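Local coordinates for CELL WALL surface anchor family protein (Streptococcus pneumoniae, PDB 2X9Z), which serves as the repeating backbone subunit of the pneumococcal pilus, a surface fibre through which the bacterium probably adheres to its host, at residues Ala1-Asp6 / Phe136-Asn141; Val39-Ala44 / Asn107-Val112. The protein carries 1 engineered substitution. All coordinates share one frame; numbering follows the deposited sequence.

Contact 1 of 2, residues Ala1-Asp6 / Phe136-Asn141; sequences AKPKID and FNYGNN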
loop_
_atom_site.group_PDB
_atom_site.type_symbol
_atom_site.label_atom_id
_atom_site.label_comp_id
_atom_site.label_asym_id
_atom_site.label_seq_id
_atom_site.Cartn_x
_atom_site.Cartn_y
_atom_site.Cartn_z
ATOM N N ALA A 1 -0.625 20.486 -9.261
ATOM C CA ALA A 1 -1.801 19.852 -8.671
ATOM C C ALA A 1 -1.542 18.377 -8.398
ATOM O O ALA A 1 -1.067 17.647 -9.267
ATOM C CB ALA A 1 -3.013 20.017 -9.580
ATOM N N LYS A 2 -1.864 17.944 -7.184
ATOM C CA LYS A 2 -1.609 16.576 -6.756
ATOM C C LYS A 2 -2.762 15.640 -7.095
ATOM O O LYS A 2 -3.924 16.044 -7.105
ATOM C CB LYS A 2 -1.354 16.543 -5.251
ATOM C CG LYS A 2 -0.074 17.250 -4.830
ATOM C CD LYS A 2 -0.206 17.915 -3.466
ATOM C CE LYS A 2 -0.623 16.933 -2.380
ATOM N NZ LYS A 2 -2.087 16.652 -2.391
ATOM N N PRO A 3 -2.441 14.375 -7.374
ATOM C CA PRO A 3 -3.505 13.379 -7.502
ATOM C C PRO A 3 -4.147 13.135 -6.135
ATOM O O PRO A 3 -3.553 13.480 -5.110
ATOM C CB PRO A 3 -2.766 12.138 -8.012
ATOM C CG PRO A 3 -1.340 12.305 -7.582
ATOM C CD PRO A 3 -1.090 13.783 -7.402
ATOM N N LYS A 4 -5.354 12.579 -6.129
ATOM C CA LYS A 4 -6.072 12.286 -4.889
ATOM C C LYS A 4 -6.540 10.847 -4.922
ATOM O O LYS A 4 -6.773 10.300 -5.994
ATOM C CB LYS A 4 -7.275 13.219 -4.739
ATOM C CG LYS A 4 -6.904 14.697 -4.652
ATOM C CD LYS A 4 -8.127 15.567 -4.383
ATOM C CE LYS A 4 -9.165 15.427 -5.481
ATOM N NZ LYS A 4 -8.688 15.956 -6.785
ATOM N N ILE A 5 -6.684 10.232 -3.754
ATOM C CA ILE A 5 -7.052 8.821 -3.693
ATOM C C ILE A 5 -7.935 8.507 -2.498
ATOM O O ILE A 5 -7.864 9.181 -1.474
ATOM C CB ILE A 5 -5.789 7.925 -3.645
ATOM C CG1 ILE A 5 -6.137 6.451 -3.860
ATOM C CG2 ILE A 5 -5.030 8.132 -2.340
ATOM C CD1 ILE A 5 -4.928 5.606 -4.179
ATOM N N ASP A 6 -8.775 7.494 -2.651
ATOM C CA ASP A 6 -9.515 6.962 -1.525
ATOM C C ASP A 6 -9.686 5.462 -1.719
ATOM O O ASP A 6 -9.710 4.968 -2.854
ATOM C CB ASP A 6 -10.879 7.633 -1.405
ATOM C CG ASP A 6 -11.588 7.276 -0.106
ATOM O OD1 ASP A 6 -10.907 7.093 0.934
ATOM O OD2 ASP A 6 -12.831 7.174 -0.121
ATOM N N PHE A 136 -0.371 4.793 -3.844
ATOM C CA PHE A 136 -0.255 5.215 -5.231
ATOM C C PHE A 136 1.131 5.819 -5.375
ATOM O O PHE A 136 1.428 6.865 -4.786
ATOM C CB PHE A 136 -1.335 6.231 -5.608
ATOM C CG PHE A 136 -1.270 6.688 -7.040
ATOM C CD1 PHE A 136 -1.311 5.767 -8.080
ATOM C CD2 PHE A 136 -1.169 8.039 -7.349
ATOM C CE1 PHE A 136 -1.253 6.180 -9.400
ATOM C CE2 PHE A 136 -1.115 8.459 -8.672
ATOM C CZ PHE A 136 -1.158 7.528 -9.694
ATOM N N ASN A 137 1.983 5.122 -6.118
ATOM C CA ASN A 137 3.360 5.538 -6.348
ATOM C C ASN A 137 3.452 6.112 -7.739
ATOM O O ASN A 137 3.183 5.420 -8.722
ATOM C CB ASN A 137 4.293 4.345 -6.193
ATOM C CG ASN A 137 4.088 3.646 -4.870
ATOM O OD1 ASN A 137 4.656 4.049 -3.836
ATOM N ND2 ASN A 137 3.250 2.613 -4.873
ATOM N N TYR A 138 3.804 7.388 -7.816
ATOM C CA TYR A 138 3.731 8.112 -9.076
ATOM C C TYR A 138 4.832 9.162 -9.164
ATOM O O TYR A 138 5.496 9.473 -8.175
ATOM C CB TYR A 138 2.362 8.799 -9.196
ATOM C CG TYR A 138 2.254 10.051 -8.349
ATOM C CD1 TYR A 138 2.027 9.978 -6.977
ATOM C CD2 TYR A 138 2.379 11.310 -8.924
ATOM C CE1 TYR A 138 1.935 11.127 -6.203
ATOM C CE2 TYR A 138 2.291 12.462 -8.160
ATOM C CZ TYR A 138 2.071 12.368 -6.799
ATOM O OH TYR A 138 1.975 13.522 -6.045
ATOM N N GLY A 139 5.001 9.732 -10.347
ATOM C CA GLY A 139 5.914 10.840 -10.509
ATOM C C GLY A 139 6.246 11.064 -11.960
ATOM O O GLY A 139 5.877 10.267 -12.827
ATOM N N ASN A 140 6.941 12.163 -12.223
ATOM C CA ASN A 140 7.397 12.473 -13.569
ATOM C C ASN A 140 8.636 11.667 -13.960
ATOM O O ASN A 140 9.000 11.614 -15.140
ATOM C CB ASN A 140 7.669 13.970 -13.695
ATOM C CG ASN A 140 6.397 14.802 -13.670
ATOM O OD1 ASN A 140 5.294 14.281 -13.491
ATOM N ND2 ASN A 140 6.547 16.104 -13.861
ATOM N N ASN A 141 9.296 11.083 -12.961
ATOM C CA ASN A 141 10.370 10.114 -13.180
ATOM C C ASN A 141 9.852 8.717 -12.868
ATOM O O ASN A 141 8.873 8.568 -12.135
ATOM C CB ASN A 141 11.564 10.401 -12.268
ATOM C CG ASN A 141 12.084 11.814 -12.411
ATOM O OD1 ASN A 141 12.345 12.293 -13.517
ATOM N ND2 ASN A 141 12.250 12.487 -11.284
#

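Contact 2 of 2, residues Val39-Ala44 / Asn107-Val112; sequences VTKIPA and NAEKTV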
loop_
_atom_site.group_PDB
_atom_site.type_symbol
_atom_site.label_atom_id
_atom_site.label_comp_id
_atom_site.label_asym_id
_atom_site.label_seq_id
_atom_site.Cartn_x
_atom_site.Cartn_y
_atom_site.Cartn_z
ATOM N N VAL A 39 -10.228 4.463 -5.687
ATOM C CA VAL A 39 -10.543 5.495 -6.664
ATOM C C VAL A 39 -9.467 6.577 -6.610
ATOM O O VAL A 39 -9.155 7.091 -5.525
ATOM C CB VAL A 39 -11.931 6.119 -6.397
ATOM C CG1 VAL A 39 -12.169 7.302 -7.312
ATOM C CG2 VAL A 39 -13.033 5.068 -6.556
ATOM N N THR A 40 -8.893 6.897 -7.769
ATOM C CA THR A 40 -7.803 7.865 -7.855
ATOM C C THR A 40 -8.139 8.932 -8.883
ATOM O O THR A 40 -8.588 8.622 -9.988
ATOM C CB THR A 40 -6.478 7.173 -8.253
ATOM O OG1 THR A 40 -6.254 6.062 -7.379
ATOM C CG2 THR A 40 -5.306 8.139 -8.146
ATOM N N LYS A 41 -7.936 10.189 -8.507
ATOM C CA LYS A 41 -8.149 11.310 -9.404
ATOM C C LYS A 41 -6.798 11.829 -9.866
ATOM O O LYS A 41 -5.978 12.250 -9.053
ATOM C CB LYS A 41 -8.889 12.439 -8.684
ATOM C CG LYS A 41 -10.223 12.048 -8.099
ATOM C CD LYS A 41 -11.285 11.887 -9.160
ATOM C CE LYS A 41 -12.638 11.603 -8.520
ATOM N NZ LYS A 41 -13.717 11.418 -9.533
ATOM N N ILE A 42 -6.577 11.799 -11.172
ATOM C CA ILE A 42 -5.339 12.288 -11.756
ATOM C C ILE A 42 -5.625 13.638 -12.398
ATOM O O ILE A 42 -6.585 13.775 -13.155
ATOM C CB ILE A 42 -4.796 11.270 -12.781
ATOM C CG1 ILE A 42 -4.391 9.983 -12.043
ATOM C CG2 ILE A 42 -3.629 11.850 -13.595
ATOM C CD1 ILE A 42 -3.865 8.896 -12.929
ATOM N N PRO A 43 -4.815 14.654 -12.069
ATOM C CA PRO A 43 -5.097 16.021 -12.522
ATOM C C PRO A 43 -4.982 16.180 -14.043
ATOM O O PRO A 43 -4.306 15.398 -14.713
ATOM C CB PRO A 43 -4.013 16.857 -11.822
ATOM C CG PRO A 43 -3.458 15.991 -10.752
ATOM C CD PRO A 43 -3.601 14.585 -11.243
ATOM N N ALA A 44 -5.649 17.192 -14.586
ATOM C CA ALA A 44 -5.450 17.556 -15.991
ATOM C C ALA A 44 -3.975 17.847 -16.291
ATOM O O ALA A 44 -3.231 18.332 -15.428
ATOM C CB ALA A 44 -6.311 18.759 -16.356
ATOM N N ASN A 107 -7.387 16.996 -20.747
ATOM C CA ASN A 107 -7.829 18.365 -20.471
ATOM C C ASN A 107 -8.720 18.522 -19.240
ATOM O O ASN A 107 -9.110 19.633 -18.877
ATOM C CB ASN A 107 -8.446 19.020 -21.720
ATOM C CG ASN A 107 -9.951 18.812 -21.836
ATOM O OD1 ASN A 107 -10.528 17.908 -21.230
ATOM N ND2 ASN A 107 -10.595 19.660 -22.639
ATOM N N ALA A 108 -9.005 17.401 -18.587
ATOM C CA ALA A 108 -9.797 17.385 -17.367
ATOM C C ALA A 108 -9.273 16.283 -16.464
ATOM O O ALA A 108 -8.575 15.377 -16.913
ATOM C CB ALA A 108 -11.273 17.154 -17.682
ATOM N N GLU A 109 -9.625 16.359 -15.190
ATOM C CA GLU A 109 -9.306 15.321 -14.225
ATOM C C GLU A 109 -9.788 13.960 -14.730
ATOM O O GLU A 109 -10.887 13.855 -15.277
ATOM C CB GLU A 109 -10.008 15.661 -12.916
ATOM C CG GLU A 109 -9.512 14.945 -11.690
ATOM C CD GLU A 109 -10.242 15.425 -10.451
ATOM O OE1 GLU A 109 -11.491 15.428 -10.469
ATOM O OE2 GLU A 109 -9.576 15.816 -9.472
ATOM N N LYS A 110 -8.965 12.931 -14.544
ATOM C CA LYS A 110 -9.310 11.571 -14.952
ATOM C C LYS A 110 -9.469 10.710 -13.707
ATOM O O LYS A 110 -8.708 10.846 -12.742
ATOM C CB LYS A 110 -8.231 10.971 -15.866
ATOM C CG LYS A 110 -7.994 11.738 -17.169
ATOM C CD LYS A 110 -9.236 11.809 -18.055
ATOM C CE LYS A 110 -9.282 10.663 -19.041
ATOM N NZ LYS A 110 -10.548 10.634 -19.834
ATOM N N THR A 111 -10.463 9.833 -13.714
ATOM C CA THR A 111 -10.740 9.001 -12.553
ATOM C C THR A 111 -10.421 7.548 -12.834
ATOM O O THR A 111 -11.047 6.926 -13.695
ATOM C CB THR A 111 -12.216 9.102 -12.157
ATOM O OG1 THR A 111 -12.527 10.466 -11.843
ATOM C CG2 THR A 111 -12.509 8.230 -10.953
ATOM N N VAL A 112 -9.460 7.002 -12.094
ATOM C CA VAL A 112 -9.129 5.584 -12.200
ATOM C C VAL A 112 -9.838 4.847 -11.078
ATOM O O VAL A 112 -9.781 5.277 -9.932
ATOM C CB VAL A 112 -7.607 5.329 -12.080
ATOM C CG1 VAL A 112 -7.301 3.849 -12.299
ATOM C CG2 VAL A 112 -6.839 6.181 -13.078
HETATM O O HOH W 1 -7.535 3.879 -8.464
HETATM O O HOH W 2 -6.217 14.207 -16.184
#

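Contact 1 of 2, residues Ala1-Asp6 / Phe136-Asn141
Pro3 points the CG corner of its ring at one face of the Tyr138 phenol, with CD beside it over the hydroxyl end. The point of contact is CG, 3.7 Å from the centroid of the Tyr138 ring and 18° off its normal, which meets the geometry of a CH-pi interaction. The overlap is offset toward the rim, on the hydroxyl side, where Pro3 CG comes within 3.5 Å of Tyr138 CZ and Pro3 CD lies 3.4 Å from Tyr138 OH. The two groups meet tip to tip: Tyr138 CG sits in the crowded position between its own backbone N and carbonyl carbon (chi1 77°), and this torsion turns the ring so that one face is toward Pro3. Phe136 O lies in the plane of this ring, at its edge. The contact joins two sheets packed against each other, consistent with the beta-sandwich of Cna-B-like domains. Strand 4-9 belongs to a five-stranded antiparallel sheet and strand 130-139 to a mixed one, and the closest CA atoms, those of Ile5 and Phe136, are 7.8 Å apart, too far for strand pairing. Phe136 has its CG anti to the backbone N (chi1 -179°), and it presents a ring edge to the proline, with Pro3 CG near the ring plane and 4.0 Å from Phe136 CE2. One methylene thus meets a face of one aromatic and the rim of another. Farther along, Ile5 crosses Phe136 obliquely; its CG1 branch is anti to the backbone N and extended, so that Ile5 CD1 arrives 3.9 Å from Phe136 CB. Trp53 of strand 50-57 touches both Ile5 and the Phe136 ring, while Tyr48 meets Pro3 and the ring of Tyr138.

Contact 2 of 2, residues Val39-Ala44 / Asn107-Val112
The Glu109 carboxylate has the aliphatic part of Lys41 lying over one of its faces, with Lys41 CB 3.5 Å from Glu109 OE2, while that same oxygen forms a salt bridge with Lys4. The flat peptide groups of the antiparallel ladder between strands 33-42 and 110-120 are used edge-on instead: all four backbone N-H donors that cross between the strands lie in the planes of the carbonyls they meet. Thr40 with Val112 and Ile42 with Lys110 are hydrogen-bonded pairs, and Lys41 with Thr111 is the non-hydrogen-bonded pair between them. The bonds are short and nearly straight, as in Ile42 N to Lys110 O at 2.8 Å with 173° at the hydrogen. An angle of 155° between the strand directions records a modest twist. On the face bearing Lys41, its chain bends at chi2 (-74°) and runs beside Thr111 in the same direction, so that Lys41 NZ donates to Thr111 OG1 at 2.8 Å. Next to this pair, Val39 CG1 touches Thr111 CG2 at 3.8 Å. The other face carries Thr40, Ile42 and Val112, and is more apolar: Ile42 crosses Val112 obliquely, CD1 of Ile42 meeting CG2 of Val112 at 4.0 Å. Lys110 also starts on this face, but its chain bends off to a salt bridge with Asp73. Thr40 OG1, hydrogen-bonded to Trp53 NE1, also holds a water at 2.8 Å, and this water donates to Val112 O, 3.0 Å from it, giving that carbonyl a second donor besides Thr40 N.

In the fold
Strand 33-42 lies between strands 4-9 and 110-120 in one sheet, so contact 2 pairs neighbours within that sheet, whereas contact 1 reaches from one of its edge strands, 4-9, to the mixed sheet that holds strand 130-139. The chemistry follows: contact 1 is mostly buried and apolar, resting on two aromatic rings, the proline methylenes and one isoleucine methyl, with 202 Å² covered; contact 2 is only partly buried, covers 512 Å², and relies on backbone hydrogen bonds, with Lys41, Thr111 and the Glu109 carboxylate on its more polar side. Lys4 O and Lys41 N, 2.8 Å apart, probably hydrogen-bond the two contacts, and the Lys4 salt bridge ties them together across strand 33-42.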